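PDB 3DOH: esterase from Thermotoga maritima, which hydrolyses carboxylic esters as a thermostable esterase, joining an alpha/beta-hydrolase catalytic domain to an N-terminal immunoglobulin-like domain. Local coordinates for residues 310-315 and 342-347; 292-297 and 359-364; 302-307 and 335-340. All coordinates share one frame; numbering follows the deposited sequence.

Contact 1. Residues 310-315 and 342-347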
ATOM      1  N   PRO A 310       5.902  51.027  -6.657  1.00 29.21           N
ATOM      2  CA  PRO A 310       5.184  49.728  -6.840  1.00 28.53           C
ATOM      3  C   PRO A 310       5.668  48.642  -5.863  1.00 28.25           C
ATOM      4  O   PRO A 310       6.867  48.396  -5.743  1.00 27.77           O
ATOM      5  CB  PRO A 310       5.493  49.333  -8.301  1.00 28.21           C
ATOM      6  CG  PRO A 310       5.872  50.665  -9.001  1.00 27.89           C
ATOM      7  CD  PRO A 310       6.554  51.493  -7.901  1.00 28.74           C
ATOM      8  N   ILE A 311       4.731  48.012  -5.155  1.00 27.80           N
ATOM      9  CA  ILE A 311       5.085  47.095  -4.086  1.00 26.48           C
ATOM     10  C   ILE A 311       4.178  45.887  -4.178  1.00 27.16           C
ATOM     11  O   ILE A 311       2.975  46.031  -4.249  1.00 27.36           O
ATOM     12  CB  ILE A 311       4.883  47.787  -2.679  1.00 26.65           C
ATOM     13  CG1 ILE A 311       5.878  48.950  -2.518  1.00 25.81           C
ATOM     14  CG2 ILE A 311       4.999  46.771  -1.533  1.00 24.08           C
ATOM     15  CD1 ILE A 311       5.737  49.779  -1.248  1.00 24.55           C
ATOM     16  N   TRP A 312       4.735  44.682  -4.150  1.00 27.21           N
ATOM     17  CA  TRP A 312       3.894  43.492  -4.141  1.00 25.98           C
ATOM     18  C   TRP A 312       4.269  42.706  -2.891  1.00 26.22           C
ATOM     19  O   TRP A 312       5.343  42.111  -2.801  1.00 26.50           O
ATOM     20  CB  TRP A 312       4.064  42.693  -5.427  1.00 24.97           C
ATOM     21  CG  TRP A 312       3.116  41.558  -5.580  1.00 25.07           C
ATOM     22  CD1 TRP A 312       2.413  40.945  -4.595  1.00 25.72           C
ATOM     23  CD2 TRP A 312       2.804  40.849  -6.792  1.00 24.92           C
ATOM     24  NE1 TRP A 312       1.661  39.915  -5.112  1.00 25.89           N
ATOM     25  CE2 TRP A 312       1.881  39.838  -6.459  1.00 25.45           C
ATOM     26  CE3 TRP A 312       3.209  40.979  -8.127  1.00 24.67           C
ATOM     27  CZ2 TRP A 312       1.349  38.958  -7.412  1.00 24.74           C
ATOM     28  CZ3 TRP A 312       2.683  40.100  -9.084  1.00 24.82           C
ATOM     29  CH2 TRP A 312       1.769  39.105  -8.718  1.00 24.78           C
ATOM     30  N   VAL A 313       3.377  42.760  -1.910  1.00 25.91           N
ATOM     31  CA  VAL A 313       3.548  42.099  -0.630  1.00 25.19           C
ATOM     32  C   VAL A 313       3.075  40.623  -0.680  1.00 25.59           C
ATOM     33  O   VAL A 313       2.103  40.288  -1.358  1.00 25.80           O
ATOM     34  CB  VAL A 313       2.723  42.857   0.413  1.00 25.13           C
ATOM     35  CG1 VAL A 313       2.960  42.317   1.827  1.00 24.35           C
ATOM     36  CG2 VAL A 313       3.039  44.332   0.358  1.00 23.54           C
ATOM     37  N   PHE A 314       3.771  39.748   0.037  1.00 25.38           N
ATOM     38  CA  PHE A 314       3.434  38.331   0.124  1.00 25.16           C
ATOM     39  C   PHE A 314       3.532  37.944   1.617  1.00 26.35           C
ATOM     40  O   PHE A 314       4.441  38.436   2.335  1.00 26.74           O
ATOM     41  CB  PHE A 314       4.418  37.470  -0.708  1.00 24.72           C
ATOM     42  CG  PHE A 314       4.308  37.655  -2.204  1.00 24.01           C
ATOM     43  CD1 PHE A 314       4.932  38.729  -2.846  1.00 23.68           C
ATOM     44  CD2 PHE A 314       3.574  36.754  -2.986  1.00 23.48           C
ATOM     45  CE1 PHE A 314       4.818  38.892  -4.265  1.00 24.14           C
ATOM     46  CE2 PHE A 314       3.466  36.924  -4.405  1.00 23.89           C
ATOM     47  CZ  PHE A 314       4.081  37.982  -5.033  1.00 21.68           C
ATOM     48  N   HIS A 315       2.619  37.079   2.087  1.00 26.40           N
ATOM     49  CA  HIS A 315       2.602  36.597   3.469  1.00 26.81           C
ATOM     50  C   HIS A 315       1.663  35.389   3.479  1.00 27.86           C
ATOM     51  O   HIS A 315       0.782  35.284   2.639  1.00 28.11           O
ATOM     52  CB  HIS A 315       2.025  37.686   4.379  1.00 26.59           C
ATOM     53  CG  HIS A 315       2.600  37.704   5.763  1.00 25.42           C
ATOM     54  ND1 HIS A 315       2.603  36.598   6.589  1.00 24.70           N
ATOM     55  CD2 HIS A 315       3.147  38.711   6.482  1.00 21.85           C
ATOM     56  CE1 HIS A 315       3.154  36.919   7.743  1.00 21.88           C
ATOM     57  NE2 HIS A 315       3.474  38.200   7.708  1.00 20.74           N
ATOM     58  N   ARG A 342       0.247  45.601  -4.729  1.00 33.96           N
ATOM     59  CA  ARG A 342      -0.384  44.271  -4.836  1.00 32.60           C
ATOM     60  C   ARG A 342      -0.116  43.418  -3.591  1.00 31.83           C
ATOM     61  O   ARG A 342       0.831  43.655  -2.817  1.00 31.61           O
ATOM     62  CB  ARG A 342       0.120  43.488  -6.035  1.00 32.74           C
ATOM     63  CG  ARG A 342      -0.095  44.128  -7.380  1.00 34.57           C
ATOM     64  CD  ARG A 342       0.501  43.245  -8.460  1.00 35.09           C
ATOM     65  NE  ARG A 342       0.131  43.796  -9.744  1.00 39.15           N
ATOM     66  CZ  ARG A 342       0.081  43.114 -10.894  1.00 39.69           C
ATOM     67  NH1 ARG A 342       0.390  41.811 -10.944  1.00 34.99           N
ATOM     68  NH2 ARG A 342      -0.290  43.763 -12.006  1.00 37.94           N
ATOM     69  N   TYR A 343      -0.964  42.407  -3.425  1.00 30.77           N
ATOM     70  CA  TYR A 343      -0.987  41.583  -2.245  1.00 29.16           C
ATOM     71  C   TYR A 343      -1.620  40.254  -2.552  1.00 29.83           C
ATOM     72  O   TYR A 343      -2.814  40.174  -2.884  1.00 30.24           O
ATOM     73  CB  TYR A 343      -1.767  42.252  -1.107  1.00 28.07           C
ATOM     74  CG  TYR A 343      -1.671  41.519   0.196  1.00 25.49           C
ATOM     75  CD1 TYR A 343      -0.426  41.142   0.731  1.00 22.86           C
ATOM     76  CD2 TYR A 343      -2.809  41.218   0.906  1.00 21.53           C
ATOM     77  CE1 TYR A 343      -0.350  40.445   1.937  1.00 23.09           C
ATOM     78  CE2 TYR A 343      -2.755  40.552   2.111  1.00 20.71           C
ATOM     79  CZ  TYR A 343      -1.546  40.160   2.640  1.00 24.72           C
ATOM     80  OH  TYR A 343      -1.543  39.470   3.871  1.00 26.45           O
ATOM     81  N   THR A 344      -0.779  39.228  -2.437  1.00 29.48           N
ATOM     82  CA  THR A 344      -1.136  37.845  -2.481  1.00 28.99           C
ATOM     83  C   THR A 344      -0.923  37.336  -1.056  1.00 28.82           C
ATOM     84  O   THR A 344       0.199  37.389  -0.559  1.00 28.60           O
ATOM     85  CB  THR A 344      -0.157  37.132  -3.410  1.00 29.16           C
ATOM     86  OG1 THR A 344      -0.198  37.764  -4.686  1.00 29.07           O
ATOM     87  CG2 THR A 344      -0.508  35.664  -3.565  1.00 28.58           C
ATOM     88  N   GLU A 345      -1.987  36.865  -0.399  1.00 28.59           N
ATOM     89  CA  GLU A 345      -1.883  36.247   0.921  1.00 28.00           C
ATOM     90  C   GLU A 345      -2.290  34.802   0.834  1.00 28.92           C
ATOM     91  O   GLU A 345      -3.485  34.491   0.691  1.00 29.44           O
ATOM     92  CB  GLU A 345      -2.768  36.938   1.926  1.00 27.16           C
ATOM     93  CG  GLU A 345      -2.668  36.385   3.339  1.00 26.49           C
ATOM     94  CD  GLU A 345      -3.707  36.999   4.291  1.00 29.24           C
ATOM     95  OE1 GLU A 345      -3.762  38.243   4.431  1.00 29.69           O
ATOM     96  OE2 GLU A 345      -4.492  36.235   4.897  1.00 31.17           O
ATOM     97  N   TYR A 346      -1.293  33.930   0.926  1.00 29.15           N
ATOM     98  CA  TYR A 346      -1.486  32.491   0.935  1.00 30.85           C
ATOM     99  C   TYR A 346      -2.448  32.000   2.039  1.00 32.27           C
ATOM    100  O   TYR A 346      -2.166  32.160   3.234  1.00 32.00           O
ATOM    101  CB  TYR A 346      -0.119  31.775   1.050  1.00 30.15           C
ATOM    102  CG  TYR A 346       0.853  32.124  -0.059  1.00 27.93           C
ATOM    103  CD1 TYR A 346       0.629  31.673  -1.360  1.00 26.28           C
ATOM    104  CD2 TYR A 346       1.988  32.905   0.190  1.00 25.75           C
ATOM    105  CE1 TYR A 346       1.493  31.988  -2.409  1.00 25.64           C
ATOM    106  CE2 TYR A 346       2.883  33.230  -0.847  1.00 26.36           C
ATOM    107  CZ  TYR A 346       2.617  32.758  -2.151  1.00 28.29           C
ATOM    108  OH  TYR A 346       3.446  33.054  -3.201  1.00 28.20           O
ATOM    109  N   GLU A 347      -3.572  31.411   1.609  1.00 34.51           N
ATOM    110  CA  GLU A 347      -4.581  30.813   2.499  1.00 37.40           C
ATOM    111  C   GLU A 347      -4.008  29.806   3.510  1.00 36.68           C
ATOM    112  O   GLU A 347      -3.109  29.015   3.177  1.00 35.38           O
ATOM    113  CB  GLU A 347      -5.609  30.033   1.690  1.00 37.01           C
ATOM    114  CG  GLU A 347      -6.613  30.814   0.923  1.00 40.40           C
ATOM    115  CD  GLU A 347      -7.588  29.854   0.186  1.00 42.15           C
ATOM    116  OE1 GLU A 347      -7.165  29.282  -0.860  1.00 45.58           O
ATOM    117  OE2 GLU A 347      -8.761  29.658   0.664  1.00 46.98           O
TER
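W312 carries CG anti to its backbone N (chi1 -172°), while T344 has OG1 anti to its carbonyl carbon (chi1 -57°), and indole and hydroxyl meet. NE1 donates to T344 OG1 over 2.9 Å, with the oxygen in the indole plane; the bond, with R342 over one face and F314 CZ over the other, is likely to hold the ring in its rotation. R342 is extended from CG to NE. Its CB stands 3.7 Å from the centroid of the five-membered ring and 13° off the normal, a CH-pi contact, and its CD lies above the rim of the same face, 3.5 Å from W312 CE3. The guanidinium is tilted against the indole, NH1 coming 3.4 Å from CZ3. W374 meets the indole edge-to-face. On the other side of the sheet Y343 CD1 packs 3.6 Å from V313 CB, and Y343 OH donates to E345 OE1, whose other oxygen forms a salt bridge with R328. The backbone ladder runs from R342 N to I311 O, from V313 N to R342 O (2.8 Å) and from T344 N to V313 O (3.3 Å); Y346 N to H315 O is weak. Parallel strands 311-316 and 341-346, joined through helix 325-336, form a beta-alpha-beta crossover of the alpha/beta-hydrolase sheet, in which 341-346 is an outermost strand within this chain.

Contact 2. Residues 292-297 and 359-364. With SO4 (sulfate ion), chain C.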
ATOM      1  N   ILE A 292       9.572  43.866  -3.244  1.00 23.22           N
ATOM      2  CA  ILE A 292       8.770  42.689  -2.862  1.00 22.61           C
ATOM      3  C   ILE A 292       9.179  42.269  -1.437  1.00 23.67           C
ATOM      4  O   ILE A 292      10.139  41.498  -1.252  1.00 24.67           O
ATOM      5  CB  ILE A 292       8.920  41.510  -3.868  1.00 22.11           C
ATOM      6  CG1 ILE A 292       8.591  41.976  -5.286  1.00 22.29           C
ATOM      7  CG2 ILE A 292       8.125  40.264  -3.430  1.00 18.49           C
ATOM      8  CD1 ILE A 292       9.063  40.992  -6.403  1.00 22.01           C
ATOM      9  N   PRO A 293       8.492  42.803  -0.423  1.00 23.61           N
ATOM     10  CA  PRO A 293       8.628  42.387   0.966  1.00 24.43           C
ATOM     11  C   PRO A 293       7.792  41.170   1.385  1.00 25.98           C
ATOM     12  O   PRO A 293       6.555  41.253   1.465  1.00 25.88           O
ATOM     13  CB  PRO A 293       8.147  43.607   1.722  1.00 24.59           C
ATOM     14  CG  PRO A 293       7.175  44.248   0.822  1.00 23.66           C
ATOM     15  CD  PRO A 293       7.594  43.953  -0.570  1.00 23.94           C
ATOM     16  N   ILE A 294       8.488  40.082   1.711  1.00 27.19           N
ATOM     17  CA  ILE A 294       7.886  38.797   2.015  1.00 28.72           C
ATOM     18  C   ILE A 294       7.928  38.568   3.509  1.00 29.44           C
ATOM     19  O   ILE A 294       9.012  38.621   4.103  1.00 30.73           O
ATOM     20  CB  ILE A 294       8.640  37.652   1.289  1.00 28.46           C
ATOM     21  CG1 ILE A 294       8.564  37.864  -0.201  1.00 27.78           C
ATOM     22  CG2 ILE A 294       8.025  36.292   1.607  1.00 29.11           C
ATOM     23  CD1 ILE A 294       9.705  37.271  -0.907  1.00 30.49           C
ATOM     24  N   CYS A 295       6.767  38.303   4.100  1.00 29.95           N
ATOM     25  CA  CYS A 295       6.647  38.169   5.545  1.00 30.49           C
ATOM     26  C   CYS A 295       7.584  39.134   6.254  1.00 31.74           C
ATOM     27  O   CYS A 295       8.654  38.744   6.721  1.00 31.26           O
ATOM     28  CB  CYS A 295       6.949  36.732   5.976  1.00 30.46           C
ATOM     29  SG  CYS A 295       8.481  36.053   5.296  1.00 30.92           S
ATOM     30  N   GLY A 296       7.180  40.398   6.333  1.00 32.19           N
ATOM     31  CA  GLY A 296       7.872  41.345   7.187  1.00 33.24           C
ATOM     32  C   GLY A 296       6.922  42.300   7.883  1.00 33.80           C
ATOM     33  O   GLY A 296       5.719  42.051   7.955  1.00 33.66           O
ATOM     34  N   GLY A 297       7.466  43.397   8.399  1.00 33.98           N
ATOM     35  CA  GLY A 297       6.688  44.339   9.181  1.00 34.58           C
ATOM     36  C   GLY A 297       7.251  45.745   9.125  1.00 35.14           C
ATOM     37  O   GLY A 297       8.274  45.989   8.486  1.00 35.42           O
ATOM     38  N   HIS A 359       5.763  29.575   7.531  1.00 27.71           N
ATOM     39  CA  HIS A 359       6.570  30.782   7.588  1.00 28.26           C
ATOM     40  C   HIS A 359       7.345  31.018   6.264  1.00 28.05           C
ATOM     41  O   HIS A 359       7.512  32.180   5.837  1.00 28.32           O
ATOM     42  CB  HIS A 359       7.493  30.795   8.815  1.00 28.53           C
ATOM     43  CG  HIS A 359       8.364  32.004   8.893  1.00 28.68           C
ATOM     44  ND1 HIS A 359       7.883  33.276   8.690  1.00 30.13           N
ATOM     45  CD2 HIS A 359       9.688  32.140   9.141  1.00 29.48           C
ATOM     46  CE1 HIS A 359       8.873  34.149   8.802  1.00 28.90           C
ATOM     47  NE2 HIS A 359       9.977  33.484   9.083  1.00 28.92           N
ATOM     48  N   GLY A 360       7.758  29.936   5.601  1.00 26.98           N
ATOM     49  CA  GLY A 360       8.495  30.024   4.348  1.00 26.37           C
ATOM     50  C   GLY A 360       7.766  30.534   3.117  1.00 26.59           C
ATOM     51  O   GLY A 360       7.980  30.037   2.015  1.00 27.14           O
ATOM     52  N   SER A 361       6.935  31.553   3.257  1.00 26.57           N
ATOM     53  CA  SER A 361       6.137  31.997   2.125  1.00 26.97           C
ATOM     54  C   SER A 361       6.992  32.536   0.992  1.00 27.80           C
ATOM     55  O   SER A 361       6.474  32.867  -0.082  1.00 28.11           O
ATOM     56  CB  SER A 361       5.063  33.004   2.541  1.00 26.40           C
ATOM     57  OG  SER A 361       5.584  33.994   3.403  1.00 27.60           O
ATOM     58  N   TRP A 362       8.301  32.641   1.220  1.00 28.45           N
ATOM     59  CA  TRP A 362       9.193  33.126   0.167  1.00 28.47           C
ATOM     60  C   TRP A 362       9.335  32.059  -0.934  1.00 29.05           C
ATOM     61  O   TRP A 362       9.631  32.370  -2.105  1.00 29.38           O
ATOM     62  CB  TRP A 362      10.537  33.507   0.749  1.00 27.91           C
ATOM     63  CG  TRP A 362      11.169  32.449   1.642  1.00 27.62           C
ATOM     64  CD1 TRP A 362      11.941  31.376   1.236  1.00 27.86           C
ATOM     65  CD2 TRP A 362      11.105  32.373   3.081  1.00 25.64           C
ATOM     66  NE1 TRP A 362      12.346  30.638   2.342  1.00 26.30           N
ATOM     67  CE2 TRP A 362      11.855  31.230   3.480  1.00 25.40           C
ATOM     68  CE3 TRP A 362      10.503  33.157   4.066  1.00 25.75           C
ATOM     69  CZ2 TRP A 362      12.009  30.857   4.830  1.00 25.05           C
ATOM     70  CZ3 TRP A 362      10.656  32.778   5.426  1.00 27.13           C
ATOM     71  CH2 TRP A 362      11.418  31.646   5.787  1.00 26.82           C
ATOM     72  N   ILE A 363       9.086  30.808  -0.547  1.00 29.31           N
ATOM     73  CA  ILE A 363       9.162  29.663  -1.459  1.00 29.56           C
ATOM     74  C   ILE A 363       8.183  29.709  -2.653  1.00 29.68           C
ATOM     75  O   ILE A 363       8.616  29.679  -3.788  1.00 31.22           O
ATOM     76  CB  ILE A 363       9.001  28.357  -0.681  1.00 29.56           C
ATOM     77  CG1 ILE A 363      10.217  28.166   0.246  1.00 28.40           C
ATOM     78  CG2 ILE A 363       8.788  27.197  -1.644  1.00 28.82           C
ATOM     79  CD1 ILE A 363       9.961  27.289   1.475  1.00 25.99           C
ATOM     80  N   PRO A 364       6.869  29.801  -2.426  1.00 29.12           N
ATOM     81  CA  PRO A 364       6.094  29.956  -3.656  1.00 29.00           C
ATOM     82  C   PRO A 364       6.329  31.282  -4.335  1.00 29.74           C
ATOM     83  O   PRO A 364       6.123  31.405  -5.553  1.00 30.95           O
ATOM     84  CB  PRO A 364       4.641  29.915  -3.184  1.00 28.61           C
ATOM     85  CG  PRO A 364       4.683  29.966  -1.732  1.00 28.35           C
ATOM     86  CD  PRO A 364       6.035  29.741  -1.223  1.00 28.38           C
TER
HETATM   87  S   SO4 C 400      13.975  33.915   9.250  1.00 37.72           S
HETATM   88  O1  SO4 C 400      14.438  33.254  10.472  1.00 39.56           O
HETATM   89  O2  SO4 C 400      14.743  33.315   8.121  1.00 38.99           O
HETATM   90  O3  SO4 C 400      14.152  35.378   9.409  1.00 37.93           O
HETATM   91  O4  SO4 C 400      12.559  33.674   9.068  1.00 37.21           O
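C295 and W362 meet beside H359, the histidine of a probable Ser-His-Asp catalytic triad with S271 and D319, where the end of strand 290-294 faces the turn leading into helix 362-366. C295 SG sits between its backbone N and carbonyl carbon (chi1 50°) and approaches the rim of the indole in its plane, 3.7 Å from W362 CE3, a sulfur-aromatic contact at the edge. The same sulfur reaches H359 CE1 at 4.0 Å, oblique to the imidazole, and W362 CZ3 lies over one imidazole face. Beside the sulfur contact, I294 crosses W362 at about a right angle, its CG2 resting 3.7 Å from W362 CA and 3.8 Å from W362 CB. S361 OG adds a contact to I294 CG2, also 3.8 Å. H359 NE2 donates to sulfate O4 over 2.6 Å with an angle of 145° at the hydrogen, the oxygen lying at the ring edge in its plane. NE2 is also hydrogen-bonded to S271 OG, which with A183 N binds the sulfate; the ion probably comes from the crystallisation liquor, but its place is consistent with an active-site anion position. The other ring nitrogen, ND1, is hydrogen-bonded to D319 OD2. Between the two segments the contacts are van der Waals and sulfur-aromatic, with no clear hydrogen bond, so the histidine is flanked by packing while its two ring nitrogens point to polar partners.

Contact 3. Residues 302-307 and 335-340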
ATOM      1  N   LYS A 302       4.661  55.695   8.007  1.00 44.75           N
ATOM      2  CA  LYS A 302       5.560  56.160   6.951  1.00 44.50           C
ATOM      3  C   LYS A 302       5.181  55.806   5.515  1.00 44.57           C
ATOM      4  O   LYS A 302       5.933  56.127   4.581  1.00 44.76           O
ATOM      5  CB  LYS A 302       6.979  55.728   7.269  1.00 44.50           C
ATOM      6  CG  LYS A 302       7.495  56.425   8.500  1.00 44.81           C
ATOM      7  CD  LYS A 302       8.854  55.934   8.907  1.00 44.99           C
ATOM      8  CE  LYS A 302       9.466  56.964   9.819  1.00 47.30           C
ATOM      9  NZ  LYS A 302      10.851  56.598  10.234  1.00 49.05           N
ATOM     10  N   VAL A 303       4.015  55.196   5.320  1.00 44.25           N
ATOM     11  CA  VAL A 303       3.663  54.703   3.986  1.00 44.81           C
ATOM     12  C   VAL A 303       3.419  55.820   2.971  1.00 44.40           C
ATOM     13  O   VAL A 303       3.354  55.601   1.773  1.00 44.42           O
ATOM     14  CB  VAL A 303       2.457  53.744   3.996  1.00 45.11           C
ATOM     15  CG1 VAL A 303       2.455  52.863   5.248  1.00 45.18           C
ATOM     16  CG2 VAL A 303       1.189  54.513   3.905  1.00 46.46           C
ATOM     17  N   GLU A 304       3.296  57.033   3.467  1.00 44.36           N
ATOM     18  CA  GLU A 304       3.051  58.162   2.601  1.00 44.03           C
ATOM     19  C   GLU A 304       4.268  58.441   1.712  1.00 43.28           C
ATOM     20  O   GLU A 304       4.114  58.848   0.573  1.00 43.91           O
ATOM     21  CB  GLU A 304       2.659  59.386   3.453  1.00 44.22           C
ATOM     22  CG  GLU A 304       2.036  60.537   2.651  1.00 45.51           C
ATOM     23  CD  GLU A 304       0.629  60.234   2.115  1.00 45.02           C
ATOM     24  OE1 GLU A 304      -0.251  59.900   2.930  1.00 46.72           O
ATOM     25  OE2 GLU A 304       0.407  60.345   0.888  1.00 43.44           O
ATOM     26  N   ARG A 305       5.469  58.206   2.228  1.00 42.29           N
ATOM     27  CA  ARG A 305       6.694  58.411   1.454  1.00 41.55           C
ATOM     28  C   ARG A 305       6.827  57.391   0.331  1.00 40.90           C
ATOM     29  O   ARG A 305       7.558  57.626  -0.632  1.00 40.43           O
ATOM     30  CB  ARG A 305       7.915  58.240   2.342  1.00 41.58           C
ATOM     31  CG  ARG A 305       7.639  58.473   3.785  1.00 42.26           C
ATOM     32  CD  ARG A 305       8.867  58.217   4.581  1.00 43.72           C
ATOM     33  NE  ARG A 305       8.915  59.080   5.749  1.00 44.71           N
ATOM     34  CZ  ARG A 305       9.969  59.186   6.546  1.00 45.63           C
ATOM     35  NH1 ARG A 305      11.064  58.476   6.317  1.00 44.44           N
ATOM     36  NH2 ARG A 305       9.922  59.998   7.581  1.00 48.07           N
ATOM     37  N   ILE A 306       6.159  56.246   0.487  1.00 39.94           N
ATOM     38  CA  ILE A 306       6.311  55.137  -0.455  1.00 39.21           C
ATOM     39  C   ILE A 306       5.090  55.054  -1.362  1.00 39.10           C
ATOM     40  O   ILE A 306       4.979  54.148  -2.196  1.00 38.30           O
ATOM     41  CB  ILE A 306       6.642  53.748   0.228  1.00 38.92           C
ATOM     42  CG1 ILE A 306       5.649  53.396   1.320  1.00 38.66           C
ATOM     43  CG2 ILE A 306       8.030  53.733   0.823  1.00 38.13           C
ATOM     44  CD1 ILE A 306       5.543  51.895   1.593  1.00 38.93           C
ATOM     45  N   LYS A 307       4.199  56.035  -1.208  1.00 38.96           N
ATOM     46  CA  LYS A 307       2.971  56.095  -1.977  1.00 39.65           C
ATOM     47  C   LYS A 307       3.182  55.737  -3.476  1.00 39.11           C
ATOM     48  O   LYS A 307       2.351  55.082  -4.083  1.00 39.31           O
ATOM     49  CB  LYS A 307       2.309  57.474  -1.794  1.00 39.67           C
ATOM     50  CG  LYS A 307       1.131  57.767  -2.773  1.00 41.32           C
ATOM     51  CD  LYS A 307       0.130  58.797  -2.252  1.00 42.06           C
ATOM     52  CE  LYS A 307       0.726  60.206  -2.098  1.00 48.76           C
ATOM     53  NZ  LYS A 307       1.283  60.821  -3.358  1.00 52.03           N
ATOM     54  N   ALA A 335      -3.075  50.936   0.129  1.00 34.96           N
ATOM     55  CA  ALA A 335      -4.240  50.934  -0.727  1.00 35.34           C
ATOM     56  C   ALA A 335      -5.114  52.192  -0.580  1.00 36.08           C
ATOM     57  O   ALA A 335      -5.529  52.770  -1.584  1.00 35.27           O
ATOM     58  CB  ALA A 335      -5.050  49.678  -0.472  1.00 34.86           C
ATOM     59  N   GLU A 336      -5.384  52.628   0.655  1.00 37.06           N
ATOM     60  CA  GLU A 336      -6.392  53.672   0.842  1.00 37.94           C
ATOM     61  C   GLU A 336      -5.841  55.065   0.603  1.00 37.98           C
ATOM     62  O   GLU A 336      -6.569  56.052   0.604  1.00 38.65           O
ATOM     63  CB  GLU A 336      -7.076  53.556   2.197  1.00 38.05           C
ATOM     64  CG  GLU A 336      -6.239  53.820   3.390  1.00 40.56           C
ATOM     65  CD  GLU A 336      -6.758  53.064   4.596  1.00 44.08           C
ATOM     66  OE1 GLU A 336      -7.954  52.723   4.592  1.00 48.04           O
ATOM     67  OE2 GLU A 336      -5.990  52.799   5.550  1.00 45.70           O
ATOM     68  N   ILE A 337      -4.554  55.129   0.343  1.00 38.06           N
ATOM     69  CA  ILE A 337      -3.857  56.368   0.184  1.00 38.10           C
ATOM     70  C   ILE A 337      -3.506  56.577  -1.292  1.00 38.94           C
ATOM     71  O   ILE A 337      -2.938  57.619  -1.667  1.00 39.40           O
ATOM     72  CB  ILE A 337      -2.647  56.351   1.163  1.00 38.25           C
ATOM     73  CG1 ILE A 337      -2.911  57.216   2.414  1.00 38.05           C
ATOM     74  CG2 ILE A 337      -1.258  56.517   0.468  1.00 38.06           C
ATOM     75  CD1 ILE A 337      -3.941  58.378   2.301  1.00 41.04           C
ATOM     76  N   GLY A 338      -3.808  55.579  -2.117  1.00 38.98           N
ATOM     77  CA  GLY A 338      -3.597  55.682  -3.551  1.00 39.25           C
ATOM     78  C   GLY A 338      -2.405  54.893  -4.063  1.00 39.93           C
ATOM     79  O   GLY A 338      -2.047  54.993  -5.237  1.00 40.14           O
ATOM     80  N   GLY A 339      -1.787  54.107  -3.186  1.00 40.54           N
ATOM     81  CA  GLY A 339      -1.496  52.709  -3.480  1.00 41.02           C
ATOM     82  C   GLY A 339      -0.263  52.422  -4.331  1.00 41.70           C
ATOM     83  O   GLY A 339       0.872  52.644  -3.908  1.00 43.01           O
ATOM     84  N   LYS A 340      -0.508  51.925  -5.540  1.00 41.69           N
ATOM     85  CA  LYS A 340       0.448  51.116  -6.342  1.00 41.74           C
ATOM     86  C   LYS A 340       0.992  49.938  -5.482  1.00 40.12           C
ATOM     87  O   LYS A 340       2.215  49.783  -5.316  1.00 40.20           O
ATOM     88  CB  LYS A 340       1.578  51.976  -6.927  1.00 41.81           C
ATOM     89  CG  LYS A 340       1.099  53.308  -7.557  1.00 44.27           C
ATOM     90  CD  LYS A 340       2.274  54.196  -8.014  1.00 44.41           C
ATOM     91  CE  LYS A 340       2.826  53.837  -9.435  1.00 48.23           C
ATOM     92  NZ  LYS A 340       4.065  54.642  -9.798  1.00 46.79           N
TER
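K307 crosses I337 at about a right angle, its CD resting 3.8 Å from I337 CG2 and 3.3 Å from I337 O. With CG anti to the backbone N (chi1 169°) and CD nearly anti again (chi2 156°), CD is carried to the isoleucine; the bends at chi3 and chi4 concern CE and NZ alone. E304 meets the same isoleucine, again nearly at a right angle: its OE1 is 3.8 Å from I337 CG1 and 4.0 Å from I337 CD1, while OE2 comes 4.2 Å from I337 CG2. I337 thus offers its branches to the flank of one charged side chain and to the carboxylate of another, and no hydrogen bond joins the two segments. An alanine here would probably take the apolar cover from K307 CD and the E304 carboxylate oxygens, opening a shallow gap at this surface seam. Beyond I337 the backbone swings past K307, whose CA is 5.8 Å from that of G339. K340 brings CD to 4.0 Å from K307 O, and its ammonium is hydrogen-bonded to D308 O. Beneath this surface layer, V303 and I306 pack on helices 272-283 and 325-336. G338, at a positive phi of 105°, closes the last turn of helix 325-336 in a Schellman motif, and G339 also has positive phi. The seam joins two connections of the alpha/beta-hydrolase fold: the loop with helix-like backbone angles that precedes strand 311-316 and the Schellman-capped helix end that leads into strand 341-346.

In the fold
Contacts 1 and 2 share the sheet: their centres lie 9 Å apart, strands 290-294 and 311-316 are neighbours in it, and F314 O is probably hydrogen-bonded to C295 N at 2.9 Å. Contact 2 holds the probable triad histidine and the sulfate, and H315 of contact 1 also touches residues of this probable triad. Contact 3 lies at the other end of strand 311-316, its centre 15 Å from that of contact 1; there K340 O and I311 N, 3.1 Å apart, probably form a hydrogen bond, and I306 CD1 packs on I311 CD1. Contacts 2 and 3 do not touch, with centres 20 Å apart and nearest atoms about 8 Å. Contacts 1 and 3 both reach the second subunit.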